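PDB 2HZG: mandelate racemase/muconate lactonizing enzyme/Enolase superfamily from Rhodobacter sphaeroides, which belongs to the enolase superfamily, pairing an N-terminal capping domain with a TIM-barrel-like domain that carries a metal site. Local coordinates for residues A[258-261]-A[262-266]; A[79-82]-A[83-86]. One frame throughout, in Å; residues are numbered along the deposited sequence.

Overall arrangement
Both contacts lie near the N-terminal end of a helix, each within one continuous run of chain, but in different domains. Contact 1 starts helix 259-268 in the barrel domain; contact 2 lies in the early turns of helix 79-92 in the N-terminal domain. Their centres are 21 Å apart and their nearest atoms about 10 Å, so they do not touch. Both are partly buried: of the touching residues, contact 1 has three buried and none exposed, contact 2 two of each. Contact 1 packs against strand 273-276, helix 284-297 and the second subunit, and its side chains meet as rings and an amide. Contact 2 is farther from the chain centre. One side packs on helix 99-118, and its side-chain chemistry is a salt bridge.

Contact 1 of 2, residues A[258-261]-A[262-266]; sequences NFHM and AQHLM
Two first torsions bring Q263 and F259 together: CG lies anti to the backbone N in both, chi1 -166° and 167°. The extended Q263 chain then carries its amide to the rim of the F259 ring. Q263 OE1 sits 3.5 Å from F259 CZ, near the ring plane, and Q263 CB makes an off-centre CH-pi contact with the same ring. The other end of the amide reaches H260. Q263 NE2 lies 3.3 Å from H260 CD2, at the imidazole edge, and the two side chains run alongside each other. F259 CD2 lies over one face of the H260 ring.

One turn on, the H264 ring lies under the H260 backbone. H260 O stands 3.0 Å above the H264 ring plane, toward its rim, and also accepts from H264 N at 2.7 Å. H260 CB adds a CH-pi contact over the H264 face. The far nitrogen, H264 NE2, is hydrogen-bonded to G233 O of the second subunit. At the start of the helix, N258 OD1 accepts from M261 N at 3.0 Å. A262 and L265 pack on strand 273-276, while F259 packs on helix 284-297. This is an N-capped helix of a beta-alpha-beta unit, joining parallel strands 249-252 and 273-276 of the TIM-barrel-like domain.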
loop_
_atom_site.group_PDB
_atom_site.type_symbol
_atom_site.label_atom_id
_atom_site.label_comp_id
_atom_site.label_asym_id
_atom_site.label_seq_id
_atom_site.Cartn_x
_atom_site.Cartn_y
_atom_site.Cartn_z
ATOM N N ASN A 258 -6.057 -0.286 -4.881
ATOM C CA ASN A 258 -7.464 -0.287 -4.538
ATOM C C ASN A 258 -8.215 0.665 -5.447
ATOM O O ASN A 258 -7.603 1.434 -6.194
ATOM C CB ASN A 258 -7.708 0.009 -3.040
ATOM C CG ASN A 258 -7.051 1.309 -2.579
ATOM O OD1 ASN A 258 -7.369 2.381 -3.084
ATOM N ND2 ASN A 258 -6.138 1.211 -1.618
ATOM N N PHE A 259 -9.538 0.606 -5.376
ATOM C CA PHE A 259 -10.401 1.470 -6.170
ATOM C C PHE A 259 -10.142 2.969 -5.945
ATOM O O PHE A 259 -10.102 3.729 -6.896
ATOM C CB PHE A 259 -11.886 1.148 -5.913
ATOM C CG PHE A 259 -12.834 2.190 -6.448
ATOM C CD1 PHE A 259 -13.177 2.212 -7.794
ATOM C CD2 PHE A 259 -13.377 3.157 -5.601
ATOM C CE1 PHE A 259 -14.037 3.157 -8.295
ATOM C CE2 PHE A 259 -14.234 4.136 -6.096
ATOM C CZ PHE A 259 -14.572 4.135 -7.445
ATOM N N HIS A 260 -10.019 3.396 -4.695
ATOM C CA HIS A 260 -9.902 4.828 -4.427
ATOM C C HIS A 260 -8.622 5.495 -4.940
ATOM O O HIS A 260 -8.661 6.660 -5.300
ATOM C CB HIS A 260 -10.226 5.177 -2.961
ATOM C CG HIS A 260 -11.700 5.163 -2.687
ATOM N ND1 HIS A 260 -12.336 4.092 -2.096
ATOM C CD2 HIS A 260 -12.672 6.058 -2.994
ATOM C CE1 HIS A 260 -13.634 4.337 -2.029
ATOM N NE2 HIS A 260 -13.862 5.524 -2.564
ATOM N N MET A 261 -7.511 4.767 -4.976
ATOM C CA MET A 261 -6.302 5.275 -5.653
ATOM C C MET A 261 -6.593 5.663 -7.118
ATOM O O MET A 261 -6.156 6.716 -7.589
ATOM C CB MET A 261 -5.179 4.257 -5.594
ATOM C CG MET A 261 -4.595 4.097 -4.206
ATOM S SD MET A 261 -3.210 2.963 -4.213
ATOM C CE MET A 261 -1.943 3.850 -5.144
ATOM N N ALA A 262 -7.360 4.833 -7.817
ATOM C CA ALA A 262 -7.757 5.139 -9.190
ATOM C C ALA A 262 -8.771 6.295 -9.218
ATOM O O ALA A 262 -8.618 7.240 -10.008
ATOM C CB ALA A 262 -8.321 3.902 -9.874
ATOM N N GLN A 263 -9.799 6.233 -8.361
ATOM C CA GLN A 263 -10.779 7.326 -8.331
ATOM C C GLN A 263 -10.161 8.683 -8.005
ATOM O O GLN A 263 -10.521 9.692 -8.607
ATOM C CB GLN A 263 -11.924 7.053 -7.361
ATOM C CG GLN A 263 -13.073 8.022 -7.599
ATOM C CD GLN A 263 -14.173 7.881 -6.567
ATOM O OE1 GLN A 263 -15.302 7.546 -6.909
ATOM N NE2 GLN A 263 -13.847 8.127 -5.308
ATOM N N HIS A 264 -9.248 8.698 -7.039
ATOM C CA HIS A 264 -8.562 9.940 -6.663
ATOM C C HIS A 264 -7.697 10.497 -7.779
ATOM O O HIS A 264 -7.661 11.713 -7.992
ATOM C CB HIS A 264 -7.726 9.743 -5.400
ATOM C CG HIS A 264 -8.544 9.436 -4.183
ATOM N ND1 HIS A 264 -8.002 8.886 -3.041
ATOM C CD2 HIS A 264 -9.863 9.600 -3.933
ATOM C CE1 HIS A 264 -8.954 8.726 -2.138
ATOM N NE2 HIS A 264 -10.095 9.139 -2.661
ATOM N N LEU A 265 -6.988 9.615 -8.481
ATOM C CA LEU A 265 -6.223 10.040 -9.653
ATOM C C LEU A 265 -7.124 10.677 -10.701
ATOM O O LEU A 265 -6.779 11.734 -11.246
ATOM C CB LEU A 265 -5.419 8.868 -10.259
ATOM C CG LEU A 265 -4.425 9.244 -11.364
ATOM C CD1 LEU A 265 -3.301 10.171 -10.871
ATOM C CD2 LEU A 265 -3.851 7.944 -11.924
ATOM N N MET A 266 -8.280 10.067 -10.975
ATOM C CA MET A 266 -9.238 10.699 -11.917
ATOM C C MET A 266 -9.783 12.026 -11.402
ATOM O O MET A 266 -9.843 13.003 -12.149
ATOM C CB MET A 266 -10.390 9.775 -12.270
ATOM C CG MET A 266 -9.933 8.522 -13.001
ATOM S SD MET A 266 -11.318 7.495 -13.524
ATOM C CE MET A 266 -11.790 6.730 -11.984
#

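Contact 2 of 2, residues A[79-82]-A[83-86]; sequences PDDI and ARIA
D81 and R84 form a salt bridge one helical turn apart. R84 NE gives its hydrogen to D81 OD1 at 3.0 Å, nearly straight at 169°. The oxygen uses its anti lone pair, the one turned away from OD2. It meets the guanidinium at its edge and within its plane, while the carboxylate plane is turned 77° from that group. The bridge has one prong, since R84 NH2 comes no closer to D81 OD1 than 3.5 Å. The two side chains run side by side and point the same way. R84 starts with CG anti to its own N and then bends at chi3 (55°), which turns NE toward D81 OD1 while the rest of the guanidinium runs on past it.

Beneath them is the helix backbone. R84 N donates to D80 O at 3.1 Å, I85 N to D81 O at 2.8 Å and A86 N to I82 O at 2.9 Å. These three are i to i+4 bonds of the early turns of helix 79-92, in the N-terminal domain that enolase-superfamily proteins pair with their barrel. The aliphatic chain of I85 also lies against D81 O, with CG1 3.2 Å from it. P79 O accepts from I82 N at 2.9 Å.

Outside the two segments, the chain just before the helix holds both charged groups. D81 OD2 accepts from D77 N, so each carboxylate oxygen has a partner. R84 NH1 donates to Q74 OE1, and R84 NH2 makes a weak bond to R75 O. On its buried side, I82 packs on E107, L110, W111 and L114 of helix 99-118, while I85 rests on V71 and Q74.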
loop_
_atom_site.group_PDB
_atom_site.type_symbol
_atom_site.label_atom_id
_atom_site.label_comp_id
_atom_site.label_asym_id
_atom_site.label_seq_id
_atom_site.Cartn_x
_atom_site.Cartn_y
_atom_site.Cartn_z
ATOM N N PRO A 79 -21.148 -15.209 -8.671
ATOM C CA PRO A 79 -20.381 -13.966 -8.682
ATOM C C PRO A 79 -20.450 -13.156 -7.388
ATOM O O PRO A 79 -19.444 -12.590 -6.977
ATOM C CB PRO A 79 -21.009 -13.188 -9.851
ATOM C CG PRO A 79 -21.407 -14.258 -10.794
ATOM C CD PRO A 79 -21.974 -15.333 -9.895
ATOM N N ASP A 80 -21.625 -13.095 -6.763
ATOM C CA ASP A 80 -21.796 -12.376 -5.510
ATOM C C ASP A 80 -20.870 -12.846 -4.400
ATOM O O ASP A 80 -20.511 -12.049 -3.549
ATOM C CB ASP A 80 -23.238 -12.468 -5.020
ATOM C CG ASP A 80 -24.185 -11.603 -5.825
ATOM O OD1 ASP A 80 -23.742 -10.875 -6.748
ATOM O OD2 ASP A 80 -25.387 -11.655 -5.527
ATOM N N ASP A 81 -20.514 -14.135 -4.391
ATOM C CA ASP A 81 -19.548 -14.660 -3.416
ATOM C C ASP A 81 -18.131 -14.146 -3.639
ATOM O O ASP A 81 -17.372 -14.069 -2.692
ATOM C CB ASP A 81 -19.522 -16.178 -3.404
ATOM C CG ASP A 81 -20.748 -16.770 -2.740
ATOM O OD1 ASP A 81 -21.079 -16.360 -1.596
ATOM O OD2 ASP A 81 -21.377 -17.630 -3.383
ATOM N N ILE A 82 -17.789 -13.795 -4.881
ATOM C CA ILE A 82 -16.465 -13.222 -5.168
ATOM C C ILE A 82 -16.315 -11.890 -4.442
ATOM O O ILE A 82 -15.350 -11.686 -3.702
ATOM C CB ILE A 82 -16.180 -13.067 -6.689
ATOM C CG1 ILE A 82 -16.252 -14.453 -7.381
ATOM C CG2 ILE A 82 -14.812 -12.375 -6.882
ATOM C CD1 ILE A 82 -16.046 -14.457 -8.920
ATOM N N ALA A 83 -17.291 -11.010 -4.649
ATOM C CA ALA A 83 -17.388 -9.736 -3.923
ATOM C C ALA A 83 -17.341 -9.949 -2.411
ATOM O O ALA A 83 -16.612 -9.244 -1.690
ATOM C CB ALA A 83 -18.658 -8.959 -4.338
ATOM N N ARG A 84 -18.086 -10.951 -1.943
ATOM C CA ARG A 84 -18.157 -11.255 -0.521
ATOM C C ARG A 84 -16.787 -11.654 0.020
ATOM O O ARG A 84 -16.348 -11.162 1.067
ATOM C CB ARG A 84 -19.189 -12.358 -0.256
ATOM C CG ARG A 84 -19.524 -12.564 1.208
ATOM C CD ARG A 84 -20.482 -13.780 1.408
ATOM N NE ARG A 84 -19.943 -15.012 0.826
ATOM C CZ ARG A 84 -18.946 -15.710 1.360
ATOM N NH1 ARG A 84 -18.367 -15.310 2.493
ATOM N NH2 ARG A 84 -18.524 -16.812 0.759
ATOM N N ILE A 85 -16.123 -12.553 -0.695
ATOM C CA ILE A 85 -14.819 -13.029 -0.289
ATOM C C ILE A 85 -13.775 -11.904 -0.298
ATOM O O ILE A 85 -12.961 -11.787 0.640
ATOM C CB ILE A 85 -14.368 -14.242 -1.157
ATOM C CG1 ILE A 85 -15.228 -15.477 -0.808
ATOM C CG2 ILE A 85 -12.860 -14.532 -0.956
ATOM C CD1 ILE A 85 -15.125 -16.660 -1.818
ATOM N N ALA A 86 -13.775 -11.104 -1.367
ATOM C CA ALA A 86 -12.876 -9.938 -1.466
ATOM C C ALA A 86 -13.074 -8.928 -0.319
ATOM O O ALA A 86 -12.105 -8.427 0.246
ATOM C CB ALA A 86 -13.053 -9.245 -2.823
#